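Local coordinates for protein glucosamine-6-phosphate deaminase (Thermotoga maritima, PDB 1J5X) that belongs to the SIS-domain family of alpha/beta proteins, with parallel beta-sheets flanked by helices, at residues 62-67 with 84-89; 75-80 with 173-178; 107-112 with 336-341; 127-132 with 145-150. One frame throughout, in Å; residues are numbered along the deposited sequence.

Contact 1 (62-67 with 84-89); sequences SSYNLA and AIPAGE
Y64 leans its ring against A84 and P86, a helix-on-strand contact inside a beta-alpha-beta crossover of the SIS domain. Strand 54-59 leads through helix 62-78 into strand 81-86, an outermost strand of the five-stranded parallel sheet. As such a crossover demands, helix 62-67 and strand 84-86 run close to antiparallel, at 165°, with their axes 7.9 Å apart at the nearest point.

No direct hydrogen bond joins the two segments; the grip is apolar, with one water added. Y64 CG is anti to the backbone N (chi1 163°), and beyond it the ring lies side by side with P86, both pointing the same way. P86 CG rides over one face of the ring, displaced toward the rim, in a CH-pi contact 4.1 Å from the centroid of the Y64 ring. P86 CD comes within 3.6 Å of Y64 CE1, and Y64 CD1 sits equally close, 3.6 Å, to P86 N, so this flank of the ring runs against the strand's main chain.

One helical turn after Y64, A67 comes up against the strand: A84 CB points toward the helix and rests 3.9 Å from A67 O. F107 of strand 102-107 packs against S63, L66 and A67. At the polar end of the tyrosine, water 1 lies in the plane of the ring, 2.6 Å from Y64 OH, and donates a hydrogen bond of 2.7 Å to A84 O.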
loop_
_atom_site.group_PDB
_atom_site.type_symbol
_atom_site.label_atom_id
_atom_site.label_comp_id
_atom_site.label_asym_id
_atom_site.label_seq_id
_atom_site.Cartn_x
_atom_site.Cartn_y
_atom_site.Cartn_z
ATOM N N SER A 62 1.084 7.514 -2.578
ATOM C CA SER A 62 0.734 6.074 -2.530
ATOM C C SER A 62 1.795 5.220 -3.178
ATOM O O SER A 62 1.985 4.055 -2.757
ATOM C CB SER A 62 -0.594 5.747 -3.265
ATOM O OG SER A 62 -1.580 6.567 -2.725
ATOM N N SER A 63 2.476 5.749 -4.212
ATOM C CA SER A 63 3.498 4.937 -4.886
ATOM C C SER A 63 4.777 4.824 -4.017
ATOM O O SER A 63 5.589 3.913 -4.168
ATOM C CB SER A 63 3.830 5.504 -6.256
ATOM O OG SER A 63 2.899 5.033 -7.250
ATOM N N TYR A 64 4.964 5.783 -3.133
ATOM C CA TYR A 64 6.101 5.653 -2.222
ATOM C C TYR A 64 5.673 4.618 -1.211
ATOM O O TYR A 64 6.487 3.799 -0.758
ATOM C CB TYR A 64 6.430 6.978 -1.496
ATOM C CG TYR A 64 7.314 6.778 -0.273
ATOM C CD1 TYR A 64 8.677 6.462 -0.413
ATOM C CD2 TYR A 64 6.727 6.788 1.019
ATOM C CE1 TYR A 64 9.476 6.125 0.701
ATOM C CE2 TYR A 64 7.532 6.433 2.176
ATOM C CZ TYR A 64 8.890 6.092 1.979
ATOM O OH TYR A 64 9.655 5.606 3.036
ATOM N N ASN A 65 4.416 4.677 -0.772
ATOM C CA ASN A 65 3.995 3.652 0.197
ATOM C C ASN A 65 4.091 2.249 -0.376
ATOM O O ASN A 65 4.391 1.277 0.362
ATOM C CB ASN A 65 2.555 3.919 0.686
ATOM C CG ASN A 65 2.458 5.245 1.439
ATOM O OD1 ASN A 65 3.386 5.650 2.149
ATOM N ND2 ASN A 65 1.328 5.906 1.310
ATOM N N LEU A 66 3.833 2.124 -1.673
ATOM C CA LEU A 66 3.890 0.868 -2.380
ATOM C C LEU A 66 5.373 0.429 -2.405
ATOM O O LEU A 66 5.708 -0.730 -2.071
ATOM C CB LEU A 66 3.357 1.094 -3.789
ATOM C CG LEU A 66 3.351 -0.078 -4.754
ATOM C CD1 LEU A 66 2.654 -1.233 -4.139
ATOM C CD2 LEU A 66 2.656 0.357 -6.119
ATOM N N ALA A 67 6.263 1.362 -2.743
ATOM C CA ALA A 67 7.730 1.122 -2.813
ATOM C C ALA A 67 8.241 0.656 -1.444
ATOM O O ALA A 67 9.031 -0.271 -1.346
ATOM C CB ALA A 67 8.478 2.436 -3.203
ATOM N N ALA A 84 13.811 2.178 0.137
ATOM C CA ALA A 84 12.589 2.799 -0.458
ATOM C C ALA A 84 12.904 4.298 -0.243
ATOM O O ALA A 84 13.314 4.719 0.884
ATOM C CB ALA A 84 11.361 2.402 0.334
ATOM N N ILE A 85 12.730 5.109 -1.299
ATOM C CA ILE A 85 13.069 6.539 -1.204
ATOM C C ILE A 85 11.995 7.385 -1.888
ATOM O O ILE A 85 11.564 7.047 -3.011
ATOM C CB ILE A 85 14.400 6.846 -1.989
ATOM C CG1 ILE A 85 15.492 5.815 -1.577
ATOM C CG2 ILE A 85 14.872 8.330 -1.747
ATOM C CD1 ILE A 85 16.747 5.760 -2.486
ATOM N N PRO A 86 11.567 8.467 -1.219
ATOM C CA PRO A 86 10.559 9.331 -1.868
ATOM C C PRO A 86 11.263 9.877 -3.118
ATOM O O PRO A 86 12.423 10.271 -3.030
ATOM C CB PRO A 86 10.306 10.442 -0.839
ATOM C CG PRO A 86 10.572 9.738 0.502
ATOM C CD PRO A 86 11.797 8.872 0.194
ATOM N N ALA A 87 10.579 9.947 -4.269
ATOM C CA ALA A 87 11.299 10.351 -5.468
ATOM C C ALA A 87 11.918 11.726 -5.450
ATOM O O ALA A 87 12.928 11.911 -6.136
ATOM C CB ALA A 87 10.449 10.197 -6.762
ATOM N N GLY A 88 11.307 12.661 -4.732
ATOM C CA GLY A 88 11.867 14.005 -4.646
ATOM C C GLY A 88 13.287 14.009 -4.074
ATOM O O GLY A 88 14.125 14.798 -4.482
ATOM N N GLU A 89 13.572 13.131 -3.106
ATOM C CA GLU A 89 14.919 13.085 -2.535
ATOM C C GLU A 89 15.957 12.612 -3.566
ATOM O O GLU A 89 17.123 13.027 -3.526
ATOM C CB GLU A 89 14.927 12.187 -1.272
ATOM C CG GLU A 89 13.933 12.784 -0.212
ATOM C CD GLU A 89 14.030 12.082 1.135
ATOM O OE1 GLU A 89 14.718 11.015 1.214
ATOM O OE2 GLU A 89 13.398 12.593 2.077
HETATM O O HOH W 1 12.038 4.540 3.289
#

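Contact 2 (75-80 with 173-178); sequences ERVLKI and FLADKI
V77 and L78, at the end of helix 62-78, meet A175, D176 and I178 near the end of helix 162-179. Both helices pack on the same side of the five-stranded parallel sheet in the alpha/beta fold of the SIS domain, and here their last turns touch.

The apolar contacts come first. V77 CG2 stands between its backbone N and carbonyl carbon, and from there meets A175 CB at 3.6 Å. L78 works with its two branches: CD1 is 4.3 Å from A175 CB, while CD2 meets both A175 and I178. F74, one turn back on helix 62-78, adds its side chain to the A175 surface.

The second kind of contact sets carbon against oxygen. V77 and D176 cross at about a right angle, and V77 CG1 lies 3.5 Å from D176 OD1. That carboxylate is not left to the valine: OD2 is hydrogen-bonded to the hydroxyl of Y73 and OD1 to the side-chain amide of N181, so both oxygens have polar partners beside the methyl. No hydrogen bond passes between the two segments themselves.

L78 CD2 lies 3.8 Å from the main-chain oxygen A175 O, and the same methyl reaches I178 CG2 at 3.7 Å.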
loop_
_atom_site.group_PDB
_atom_site.type_symbol
_atom_site.label_atom_id
_atom_site.label_comp_id
_atom_site.label_asym_id
_atom_site.label_seq_id
_atom_site.Cartn_x
_atom_site.Cartn_y
_atom_site.Cartn_z
ATOM N N GLU A 75 13.610 -7.636 0.403
ATOM C CA GLU A 75 14.723 -7.926 1.290
ATOM C C GLU A 75 14.418 -9.239 2.027
ATOM O O GLU A 75 15.314 -10.071 2.217
ATOM C CB GLU A 75 14.897 -6.835 2.345
ATOM C CG GLU A 75 16.038 -7.140 3.283
ATOM C CD GLU A 75 16.374 -6.020 4.310
ATOM O OE1 GLU A 75 15.470 -5.309 4.791
ATOM O OE2 GLU A 75 17.570 -5.887 4.651
ATOM N N ARG A 76 13.179 -9.417 2.427
ATOM C CA ARG A 76 12.776 -10.627 3.179
ATOM C C ARG A 76 12.923 -11.911 2.349
ATOM O O ARG A 76 13.496 -12.928 2.804
ATOM C CB ARG A 76 11.308 -10.496 3.636
ATOM C CG ARG A 76 10.805 -11.680 4.503
ATOM C CD ARG A 76 9.358 -11.564 4.942
ATOM N NE ARG A 76 9.061 -10.317 5.676
ATOM C CZ ARG A 76 9.409 -10.072 6.936
ATOM N NH1 ARG A 76 10.085 -10.995 7.644
ATOM N NH2 ARG A 76 9.097 -8.897 7.513
ATOM N N VAL A 77 12.403 -11.900 1.140
ATOM C CA VAL A 77 12.466 -13.130 0.360
ATOM C C VAL A 77 13.671 -13.307 -0.517
ATOM O O VAL A 77 14.052 -14.466 -0.800
ATOM C CB VAL A 77 11.174 -13.374 -0.485
ATOM C CG1 VAL A 77 9.924 -13.249 0.407
ATOM C CG2 VAL A 77 11.110 -12.418 -1.655
ATOM N N LEU A 78 14.319 -12.230 -0.945
ATOM C CA LEU A 78 15.516 -12.392 -1.791
ATOM C C LEU A 78 16.826 -12.181 -1.039
ATOM O O LEU A 78 17.882 -12.424 -1.590
ATOM C CB LEU A 78 15.495 -11.405 -2.984
ATOM C CG LEU A 78 14.427 -11.772 -4.000
ATOM C CD1 LEU A 78 14.239 -10.576 -4.966
ATOM C CD2 LEU A 78 14.905 -13.026 -4.806
ATOM N N LYS A 79 16.739 -11.726 0.206
ATOM C CA LYS A 79 17.905 -11.466 1.033
ATOM C C LYS A 79 18.883 -10.514 0.390
ATOM O O LYS A 79 20.062 -10.758 0.408
ATOM C CB LYS A 79 18.673 -12.784 1.338
ATOM C CG LYS A 79 17.827 -13.889 1.780
ATOM C CD LYS A 79 16.924 -13.484 2.880
ATOM C CE LYS A 79 15.987 -14.640 3.205
ATOM N NZ LYS A 79 16.359 -15.210 4.539
ATOM N N ILE A 80 18.405 -9.410 -0.159
ATOM C CA ILE A 80 19.283 -8.433 -0.803
ATOM C C ILE A 80 19.019 -7.118 -0.094
ATOM O O ILE A 80 17.978 -6.957 0.518
ATOM C CB ILE A 80 18.908 -8.301 -2.295
ATOM C CG1 ILE A 80 17.435 -7.909 -2.417
ATOM C CG2 ILE A 80 19.070 -9.642 -2.990
ATOM C CD1 ILE A 80 16.948 -7.851 -3.841
ATOM N N PHE A 173 4.746 -11.552 -5.912
ATOM C CA PHE A 173 4.781 -12.821 -6.671
ATOM C C PHE A 173 6.063 -12.950 -7.475
ATOM O O PHE A 173 6.734 -14.008 -7.480
ATOM C CB PHE A 173 3.487 -12.900 -7.534
ATOM C CG PHE A 173 3.345 -14.170 -8.353
ATOM C CD1 PHE A 173 4.021 -14.317 -9.549
ATOM C CD2 PHE A 173 2.511 -15.178 -7.930
ATOM C CE1 PHE A 173 3.871 -15.459 -10.340
ATOM C CE2 PHE A 173 2.347 -16.357 -8.736
ATOM C CZ PHE A 173 3.028 -16.473 -9.919
ATOM N N LEU A 174 6.441 -11.889 -8.160
ATOM C CA LEU A 174 7.692 -11.875 -8.928
ATOM C C LEU A 174 8.945 -12.146 -8.039
ATOM O O LEU A 174 9.903 -12.876 -8.420
ATOM C CB LEU A 174 7.836 -10.505 -9.607
ATOM C CG LEU A 174 9.072 -10.236 -10.476
ATOM C CD1 LEU A 174 8.914 -9.027 -11.356
ATOM C CD2 LEU A 174 10.184 -9.938 -9.593
ATOM N N ALA A 175 8.970 -11.538 -6.864
ATOM C CA ALA A 175 10.129 -11.773 -5.991
ATOM C C ALA A 175 10.223 -13.253 -5.602
ATOM O O ALA A 175 11.331 -13.843 -5.622
ATOM C CB ALA A 175 9.996 -10.955 -4.700
ATOM N N ASP A 176 9.087 -13.839 -5.238
ATOM C CA ASP A 176 9.138 -15.233 -4.840
ATOM C C ASP A 176 9.541 -16.108 -6.032
ATOM O O ASP A 176 10.290 -17.082 -5.878
ATOM C CB ASP A 176 7.820 -15.687 -4.278
ATOM C CG ASP A 176 7.605 -15.200 -2.844
ATOM O OD1 ASP A 176 8.562 -15.340 -2.016
ATOM O OD2 ASP A 176 6.507 -14.697 -2.528
ATOM N N LYS A 177 9.038 -15.787 -7.221
ATOM C CA LYS A 177 9.437 -16.601 -8.394
ATOM C C LYS A 177 10.937 -16.506 -8.620
ATOM O O LYS A 177 11.617 -17.516 -8.959
ATOM C CB LYS A 177 8.686 -16.149 -9.688
ATOM C CG LYS A 177 7.251 -16.534 -9.748
ATOM C CD LYS A 177 7.128 -18.098 -9.689
ATOM C CE LYS A 177 5.702 -18.551 -10.056
ATOM N NZ LYS A 177 5.467 -20.059 -9.858
ATOM N N ILE A 178 11.507 -15.325 -8.440
ATOM C CA ILE A 178 12.944 -15.174 -8.655
ATOM C C ILE A 178 13.725 -15.983 -7.592
ATOM O O ILE A 178 14.754 -16.607 -7.907
ATOM C CB ILE A 178 13.351 -13.712 -8.603
ATOM C CG1 ILE A 178 12.809 -13.039 -9.869
ATOM C CG2 ILE A 178 14.879 -13.545 -8.478
ATOM C CD1 ILE A 178 13.018 -11.567 -9.935
#

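Contact 3 (107-112 with 336-341); sequences FSRTGN and LEKTVV
T110 and T339 face each other where two irregular stretches of main chain pass, their CA atoms 6.3 Å apart and the runs 109-112 and 338-341 heading 31° from one another. The threonines are joined through their hydroxyls: T110 OG1 and T339 OG1 are hydrogen-bonded at 2.7 Å, and either could be the donor. T110 OG1 also receives a long, weak bond from N112 N. On the other branch, T110 CG2 lies 3.5 Å from K338 CD, the two side chains sliding past each other in opposite directions. T339 CG2 in turn touches N112 CB at 3.8 Å.

The lysine chain, extended beyond CG, crosses R109 at about a right angle and carries K338 CE over the centre of the guanidinium, 3.7 Å above its plane. This brings like charges near, R109 NH1 and K338 NZ being 4.6 Å apart. The repulsion is probably offset by E155, whose carboxylate forms a salt bridge with R109 NH1 and whose carbonyl oxygen binds K338 NZ. At the guanidinium edge, in its plane, water 2 accepts from R109 NH2 at 2.9 Å and donates to K338 O.

The C-terminal tail thus lies over the loop that leaves strand 102-107 for helix 114-125, at the carboxyl end of the parallel strands, the edge where Rossmann-like alpha/beta folds commonly place their ligand sites.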
loop_
_atom_site.group_PDB
_atom_site.type_symbol
_atom_site.label_atom_id
_atom_site.label_comp_id
_atom_site.label_asym_id
_atom_site.label_seq_id
_atom_site.Cartn_x
_atom_site.Cartn_y
_atom_site.Cartn_z
ATOM N N PHE A 107 8.167 4.127 -9.542
ATOM C CA PHE A 107 6.717 3.990 -9.583
ATOM C C PHE A 107 6.004 5.308 -9.870
ATOM O O PHE A 107 6.232 6.298 -9.192
ATOM C CB PHE A 107 6.170 3.521 -8.233
ATOM C CG PHE A 107 6.701 2.187 -7.770
ATOM C CD1 PHE A 107 7.982 2.084 -7.241
ATOM C CD2 PHE A 107 5.908 1.032 -7.882
ATOM C CE1 PHE A 107 8.481 0.829 -6.833
ATOM C CE2 PHE A 107 6.384 -0.255 -7.470
ATOM C CZ PHE A 107 7.685 -0.352 -6.944
ATOM N N SER A 108 5.133 5.293 -10.862
ATOM C CA SER A 108 4.303 6.503 -11.137
ATOM C C SER A 108 3.134 5.905 -11.933
ATOM O O SER A 108 3.323 5.478 -13.064
ATOM C CB SER A 108 5.046 7.526 -12.028
ATOM O OG SER A 108 4.062 8.535 -12.420
ATOM N N ARG A 109 1.979 5.882 -11.311
ATOM C CA ARG A 109 0.777 5.310 -11.932
ATOM C C ARG A 109 0.528 5.959 -13.299
ATOM O O ARG A 109 0.406 5.254 -14.298
ATOM C CB ARG A 109 -0.408 5.552 -11.023
ATOM C CG ARG A 109 -1.751 5.048 -11.609
ATOM C CD ARG A 109 -2.866 5.188 -10.590
ATOM N NE ARG A 109 -2.993 6.538 -10.031
ATOM C CZ ARG A 109 -4.127 7.042 -9.548
ATOM N NH1 ARG A 109 -5.235 6.320 -9.574
ATOM N NH2 ARG A 109 -4.146 8.242 -8.976
ATOM N N THR A 110 0.471 7.301 -13.337
ATOM C CA THR A 110 0.203 7.992 -14.635
ATOM C C THR A 110 1.445 7.984 -15.514
ATOM O O THR A 110 1.389 8.182 -16.745
ATOM C CB THR A 110 -0.241 9.493 -14.452
ATOM O OG1 THR A 110 0.845 10.235 -13.894
ATOM C CG2 THR A 110 -1.500 9.610 -13.573
ATOM N N GLY A 111 2.600 7.736 -14.884
ATOM C CA GLY A 111 3.873 7.688 -15.606
ATOM C C GLY A 111 4.447 9.070 -15.965
ATOM O O GLY A 111 5.459 9.169 -16.619
ATOM N N ASN A 112 3.813 10.127 -15.493
ATOM C CA ASN A 112 4.291 11.454 -15.863
ATOM C C ASN A 112 4.667 12.331 -14.647
ATOM O O ASN A 112 4.962 13.529 -14.791
ATOM C CB ASN A 112 3.226 12.141 -16.760
ATOM C CG ASN A 112 3.170 11.527 -18.160
ATOM O OD1 ASN A 112 4.317 11.175 -18.714
ATOM N ND2 ASN A 112 2.068 11.418 -18.760
ATOM N N LEU A 336 -6.160 17.938 -4.884
ATOM C CA LEU A 336 -5.381 16.883 -5.534
ATOM C C LEU A 336 -5.467 16.766 -7.039
ATOM O O LEU A 336 -6.520 16.999 -7.619
ATOM C CB LEU A 336 -5.761 15.525 -4.962
ATOM C CG LEU A 336 -5.612 15.391 -3.437
ATOM C CD1 LEU A 336 -5.722 13.918 -3.082
ATOM C CD2 LEU A 336 -4.295 15.969 -2.958
ATOM N N GLU A 337 -4.365 16.304 -7.646
ATOM C CA GLU A 337 -4.253 16.099 -9.092
ATOM C C GLU A 337 -3.757 14.678 -9.378
ATOM O O GLU A 337 -2.925 14.161 -8.631
ATOM C CB GLU A 337 -3.241 17.084 -9.679
ATOM C CG GLU A 337 -3.515 18.551 -9.388
ATOM C CD GLU A 337 -2.362 19.442 -9.848
ATOM O OE1 GLU A 337 -1.285 19.411 -9.197
ATOM O OE2 GLU A 337 -2.523 20.162 -10.866
ATOM N N LYS A 338 -4.209 14.033 -10.449
ATOM C CA LYS A 338 -3.701 12.664 -10.692
ATOM C C LYS A 338 -2.187 12.694 -10.935
ATOM O O LYS A 338 -1.416 11.911 -10.350
ATOM C CB LYS A 338 -4.404 12.024 -11.891
ATOM C CG LYS A 338 -4.865 10.567 -11.674
ATOM C CD LYS A 338 -4.979 9.790 -12.991
ATOM C CE LYS A 338 -5.601 8.393 -12.766
ATOM N NZ LYS A 338 -5.608 7.519 -13.987
ATOM N N THR A 339 -1.742 13.594 -11.803
ATOM C CA THR A 339 -0.321 13.694 -12.091
ATOM C C THR A 339 0.209 14.941 -11.403
ATOM O O THR A 339 -0.261 16.065 -11.699
ATOM C CB THR A 339 -0.034 13.774 -13.602
ATOM O OG1 THR A 339 -0.478 12.574 -14.225
ATOM C CG2 THR A 339 1.467 13.868 -13.877
ATOM N N VAL A 340 1.152 14.759 -10.465
ATOM C CA VAL A 340 1.759 15.890 -9.756
ATOM C C VAL A 340 2.996 16.347 -10.566
ATOM O O VAL A 340 3.983 15.622 -10.727
ATOM C CB VAL A 340 2.127 15.485 -8.299
ATOM C CG1 VAL A 340 2.853 16.613 -7.601
ATOM C CG2 VAL A 340 0.842 15.103 -7.531
ATOM N N VAL A 341 2.920 17.574 -11.076
ATOM C CA VAL A 341 3.941 18.154 -11.969
ATOM C C VAL A 341 4.538 19.443 -11.436
ATOM O O VAL A 341 3.792 20.393 -11.181
ATOM C CB VAL A 341 3.310 18.491 -13.347
ATOM C CG1 VAL A 341 4.343 19.145 -14.290
ATOM C CG2 VAL A 341 2.722 17.215 -13.965
HETATM O O HOH W 2 -1.418 9.226 -9.359
#

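Contact 4 (127-132 with 145-150); sequences NHRTIG and SDLPLV
D146 and T130 lock together at the point where strand 147-150 joins strand 128-134, in the last beta-alpha-beta unit of the five-stranded sheet. Followed outward, the aspartate touches the neighbouring strand at almost every step. D146 CB packs 3.3 Å from T130 O and also meets R129 CG. A chi1 of -69° sets D146 CG anti to its own carbonyl carbon, 3.7 Å from T130 N. D146 OD2 then accepts from T130 N at 2.9 Å, a fairly straight bond that reaches the oxygen on its anti side, 19° out of the carboxylate plane. The same OD2 takes a second bond, 2.6 Å, from water 3, which also donates to H128 O. The R129 side chain crosses the aspartate at about a right angle, yet R129 NE stays 5.0 Å from D146 OD2, so no salt bridge forms.

T130 returns the favour: its OG1 accepts from D146 N at 3.1 Å and is further hydrogen-bonded to N120. From here regular parallel pairing takes over, with L147 N bonded to T130 O, G132 N to L147 O at 2.8 Å, and L149 N to G132 O. Beside these bonds I131 CG1 packs 4.1 Å from L147 CD1, on one face of the sheet.

The chemistry implies that a carboxylate oxygen appears to stand in for a main-chain acceptor just ahead of the edge strand, while two donors on OD2 would favour the charged form of D146.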
loop_
_atom_site.group_PDB
_atom_site.type_symbol
_atom_site.label_atom_id
_atom_site.label_comp_id
_atom_site.label_asym_id
_atom_site.label_seq_id
_atom_site.Cartn_x
_atom_site.Cartn_y
_atom_site.Cartn_z
ATOM N N ASN A 127 24.597 5.204 -13.234
ATOM C CA ASN A 127 24.801 3.773 -13.447
ATOM C C ASN A 127 23.803 2.848 -12.773
ATOM O O ASN A 127 24.138 1.723 -12.384
ATOM C CB ASN A 127 26.244 3.365 -13.034
ATOM C CG ASN A 127 26.609 1.908 -13.450
ATOM O OD1 ASN A 127 27.316 1.176 -12.562
ATOM N ND2 ASN A 127 26.275 1.465 -14.566
ATOM N N HIS A 128 22.578 3.305 -12.589
ATOM C CA HIS A 128 21.557 2.407 -12.055
ATOM C C HIS A 128 20.596 2.110 -13.218
ATOM O O HIS A 128 20.218 3.031 -13.937
ATOM C CB HIS A 128 20.788 3.086 -10.916
ATOM C CG HIS A 128 21.518 3.065 -9.616
ATOM N ND1 HIS A 128 22.660 3.680 -9.223
ATOM C CD2 HIS A 128 21.124 2.278 -8.564
ATOM C CE1 HIS A 128 22.933 3.246 -7.947
ATOM N NE2 HIS A 128 21.992 2.401 -7.571
ATOM N N ARG A 129 20.252 0.852 -13.442
ATOM C CA ARG A 129 19.281 0.523 -14.483
ATOM C C ARG A 129 17.882 0.694 -13.853
ATOM O O ARG A 129 17.625 0.263 -12.697
ATOM C CB ARG A 129 19.490 -0.896 -14.982
ATOM C CG ARG A 129 18.496 -1.239 -16.093
ATOM C CD ARG A 129 18.767 -2.549 -16.769
ATOM N NE ARG A 129 20.088 -2.588 -17.386
ATOM C CZ ARG A 129 20.423 -3.484 -18.322
ATOM N NH1 ARG A 129 19.519 -4.394 -18.734
ATOM N NH2 ARG A 129 21.649 -3.482 -18.853
ATOM N N THR A 130 16.977 1.338 -14.590
ATOM C CA THR A 130 15.652 1.600 -14.065
ATOM C C THR A 130 14.514 0.805 -14.650
ATOM O O THR A 130 14.425 0.554 -15.886
ATOM C CB THR A 130 15.291 3.120 -14.192
ATOM O OG1 THR A 130 15.226 3.465 -15.614
ATOM C CG2 THR A 130 16.381 3.994 -13.534
ATOM N N ILE A 131 13.611 0.400 -13.757
ATOM C CA ILE A 131 12.428 -0.326 -14.160
ATOM C C ILE A 131 11.263 0.633 -13.990
ATOM O O ILE A 131 11.040 1.159 -12.902
ATOM C CB ILE A 131 12.190 -1.563 -13.291
ATOM C CG1 ILE A 131 13.294 -2.614 -13.579
ATOM C CG2 ILE A 131 10.800 -2.130 -13.576
ATOM C CD1 ILE A 131 13.405 -3.625 -12.405
ATOM N N GLY A 132 10.490 0.843 -15.075
ATOM C CA GLY A 132 9.400 1.787 -14.993
ATOM C C GLY A 132 8.052 1.187 -14.691
ATOM O O GLY A 132 7.383 0.687 -15.584
ATOM N N SER A 145 12.290 4.908 -19.005
ATOM C CA SER A 145 12.932 3.977 -18.085
ATOM C C SER A 145 13.662 2.961 -18.956
ATOM O O SER A 145 13.331 2.790 -20.144
ATOM C CB SER A 145 11.881 3.290 -17.213
ATOM O OG SER A 145 10.924 2.539 -17.987
ATOM N N ASP A 146 14.659 2.287 -18.392
ATOM C CA ASP A 146 15.387 1.277 -19.121
ATOM C C ASP A 146 14.556 0.035 -19.421
ATOM O O ASP A 146 14.709 -0.577 -20.487
ATOM C CB ASP A 146 16.616 0.818 -18.330
ATOM C CG ASP A 146 17.681 1.878 -18.228
ATOM O OD1 ASP A 146 17.976 2.515 -19.254
ATOM O OD2 ASP A 146 18.245 2.078 -17.133
ATOM N N LEU A 147 13.669 -0.328 -18.490
ATOM C CA LEU A 147 12.869 -1.544 -18.581
ATOM C C LEU A 147 11.456 -1.193 -18.118
ATOM O O LEU A 147 11.123 -1.225 -16.913
ATOM C CB LEU A 147 13.463 -2.626 -17.636
ATOM C CG LEU A 147 14.875 -3.155 -17.941
ATOM C CD1 LEU A 147 15.412 -3.963 -16.764
ATOM C CD2 LEU A 147 14.838 -4.017 -19.182
ATOM N N PRO A 148 10.607 -0.790 -19.057
ATOM C CA PRO A 148 9.247 -0.445 -18.666
ATOM C C PRO A 148 8.444 -1.680 -18.314
ATOM O O PRO A 148 8.653 -2.738 -18.882
ATOM C CB PRO A 148 8.700 0.275 -19.915
ATOM C CG PRO A 148 9.481 -0.397 -21.025
ATOM C CD PRO A 148 10.875 -0.453 -20.476
ATOM N N LEU A 149 7.537 -1.542 -17.364
ATOM C CA LEU A 149 6.688 -2.644 -16.947
ATOM C C LEU A 149 5.336 -1.995 -16.797
ATOM O O LEU A 149 5.005 -1.452 -15.744
ATOM C CB LEU A 149 7.160 -3.210 -15.582
ATOM C CG LEU A 149 6.234 -4.269 -14.961
ATOM C CD1 LEU A 149 5.780 -5.263 -16.043
ATOM C CD2 LEU A 149 6.965 -4.993 -13.812
ATOM N N VAL A 150 4.563 -2.004 -17.880
ATOM C CA VAL A 150 3.271 -1.400 -17.856
ATOM C C VAL A 150 2.220 -2.407 -17.372
ATOM O O VAL A 150 2.097 -3.504 -17.928
ATOM C CB VAL A 150 2.907 -0.901 -19.268
ATOM C CG1 VAL A 150 1.596 -0.125 -19.183
ATOM C CG2 VAL A 150 4.037 0.000 -19.819
HETATM O O HOH W 3 20.622 3.108 -17.134
#

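In the fold
Contacts 1, 2 and 4 all belong to the SIS-domain sheet and its helices and are partly buried; contact 3 lies at the surface, where the C-terminal tail returns across some 220 residues. Contacts 1 and 2 share helix 62-78, about 19 Å apart between centres: its start packs on an edge strand, its end on helix 162-179, both mainly through apolar atoms. Contact 4 secures the opposite edge of the same sheet by direct hydrogen bonds, whereas contact 3 joins through a hydroxyl pair and a bridging water, with two like charges side by side. Contacts 1 and 3 touch chiefly through the F107 side chain, while contact 4 touches none of the others.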